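Local structure of malate dehydrogenase (Pyrococcus horikoshii, 1V9N) at residues A[25-29]-A[30-34]. The protein catalyses the NAD(+)-dependent, reversible oxidation of (S)-malate to oxaloacetate. Residues are numbered along the deposited sequence; the frame is centred on the assembly and turned at random.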
loop_
_atom_site.group_PDB
_atom_site.type_symbol
_atom_site.label_atom_id
_atom_site.label_comp_id
_atom_site.label_asym_id
_atom_site.label_seq_id
_atom_site.Cartn_x
_atom_site.Cartn_y
_atom_site.Cartn_z
ATOM N N ARG A 25 -17.879 -8.620 30.313
ATOM C CA ARG A 25 -18.182 -8.389 31.728
ATOM C C ARG A 25 -17.408 -7.181 32.239
ATOM O O ARG A 25 -17.974 -6.274 32.846
ATOM C CB ARG A 25 -17.790 -9.597 32.589
ATOM C CG ARG A 25 -18.799 -10.721 32.641
ATOM C CD ARG A 25 -18.585 -11.561 33.897
ATOM N NE ARG A 25 -17.323 -12.293 33.894
ATOM C CZ ARG A 25 -17.054 -13.309 33.079
ATOM N NH1 ARG A 25 -17.961 -13.713 32.200
ATOM N NH2 ARG A 25 -15.883 -13.929 33.148
ATOM N N VAL A 26 -16.103 -7.193 31.999
ATOM C CA VAL A 26 -15.228 -6.114 32.433
ATOM C C VAL A 26 -15.655 -4.765 31.857
ATOM O O VAL A 26 -15.818 -3.788 32.591
ATOM C CB VAL A 26 -13.766 -6.388 32.012
ATOM C CG1 VAL A 26 -12.883 -5.199 32.374
ATOM C CG2 VAL A 26 -13.258 -7.651 32.681
ATOM N N LEU A 27 -15.849 -4.722 30.542
ATOM C CA LEU A 27 -16.226 -3.484 29.871
ATOM C C LEU A 27 -17.570 -2.917 30.307
ATOM O O LEU A 27 -17.686 -1.710 30.519
ATOM C CB LEU A 27 -16.197 -3.681 28.350
ATOM C CG LEU A 27 -14.813 -4.011 27.770
ATOM C CD1 LEU A 27 -14.927 -4.211 26.269
ATOM C CD2 LEU A 27 -13.824 -2.879 28.078
ATOM N N THR A 28 -18.586 -3.766 30.439
ATOM C CA THR A 28 -19.892 -3.274 30.858
ATOM C C THR A 28 -19.853 -2.814 32.314
ATOM O O THR A 28 -20.553 -1.881 32.687
ATOM C CB THR A 28 -21.003 -4.339 30.667
ATOM O OG1 THR A 28 -20.626 -5.570 31.298
ATOM C CG2 THR A 28 -21.243 -4.575 29.181
ATOM N N LYS A 29 -19.024 -3.462 33.127
ATOM C CA LYS A 29 -18.873 -3.089 34.537
ATOM C C LYS A 29 -18.269 -1.681 34.629
ATOM O O LYS A 29 -18.490 -0.957 35.600
ATOM C CB LYS A 29 -17.951 -4.083 35.254
ATOM C CG LYS A 29 -17.720 -3.787 36.740
ATOM C CD LYS A 29 -18.990 -3.983 37.550
ATOM C CE LYS A 29 -18.762 -3.699 39.029
ATOM N NZ LYS A 29 -20.011 -3.871 39.811
ATOM N N LEU A 30 -17.506 -1.300 33.608
ATOM C CA LEU A 30 -16.872 0.017 33.569
ATOM C C LEU A 30 -17.764 1.071 32.909
ATOM O O LEU A 30 -17.351 2.212 32.718
ATOM C CB LEU A 30 -15.529 -0.064 32.835
ATOM C CG LEU A 30 -14.392 -0.765 33.581
ATOM C CD1 LEU A 30 -13.263 -1.104 32.622
ATOM C CD2 LEU A 30 -13.893 0.139 34.706
ATOM N N GLY A 31 -18.983 0.684 32.551
ATOM C CA GLY A 31 -19.905 1.632 31.951
ATOM C C GLY A 31 -20.019 1.621 30.436
ATOM O O GLY A 31 -20.739 2.447 29.867
ATOM N N VAL A 32 -19.319 0.705 29.775
ATOM C CA VAL A 32 -19.380 0.624 28.318
ATOM C C VAL A 32 -20.692 -0.037 27.910
ATOM O O VAL A 32 -21.010 -1.130 28.380
ATOM C CB VAL A 32 -18.211 -0.217 27.744
ATOM C CG1 VAL A 32 -18.336 -0.321 26.219
ATOM C CG2 VAL A 32 -16.877 0.413 28.119
ATOM N N PRO A 33 -21.486 0.629 27.053
ATOM C CA PRO A 33 -22.761 0.044 26.612
ATOM C C PRO A 33 -22.506 -1.372 26.112
ATOM O O PRO A 33 -21.512 -1.628 25.427
ATOM C CB PRO A 33 -23.205 0.988 25.503
ATOM C CG PRO A 33 -22.697 2.327 26.010
ATOM C CD PRO A 33 -21.299 1.977 26.488
ATOM N N GLU A 34 -23.402 -2.287 26.463
ATOM C CA GLU A 34 -23.262 -3.687 26.093
ATOM C C GLU A 34 -22.950 -3.959 24.627
ATOM O O GLU A 34 -22.111 -4.803 24.322
ATOM C CB GLU A 34 -24.520 -4.461 26.493
ATOM C CG GLU A 34 -24.493 -5.921 26.073
ATOM C CD GLU A 34 -25.630 -6.720 26.677
ATOM O OE1 GLU A 34 -26.797 -6.285 26.550
ATOM O OE2 GLU A 34 -25.353 -7.784 27.274
#
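G31 meets the peptide carbonyl of T28 over its face: the amide N of G31 lies 3.0 Å from T28 O, 70° out of the carbonyl plane and not on a lone pair. At L27 O the donor is nearer the carbonyl plane: V32 N, 3.0 Å away, is tilted 29° from it. Together these bonds form a Schellman motif ending helix 16-29, with G31 as the first residue to leave helical geometry; at its positive phi (98°) a side chain would jam against the carbonyl O of L30. L27 O also takes a weak bond from L30 N, whose N-H is shared weakly with V26 O.

The apolar pair usual in this motif is L27 and V32, their CB atoms 4.1 Å apart, while V32 CG2 rests on L27 O at 3.3 Å. L30 turns back along the helix, its CG beside its own backbone N, which lays CD1 alongside V26 CG1 at 4.1 Å. With alanine in place of L30, V26 CG1 would probably lose this neighbour and a gap would open toward I67 and V355. On the outer side, T28 CA donates a C-H contact to V32 O, and T28 CG2 touches E34 CA at 3.8 Å; T28 OG1 bonds back to V24 O.

P33 stands at the N-cap position of helix 34-49, so that only a short turn joins two consecutive helices. L27 and V32 both pack on A37 of that helix and on I67 of helix 60-69, while V26 and L30 reach helix 342-355 through I351 and V355.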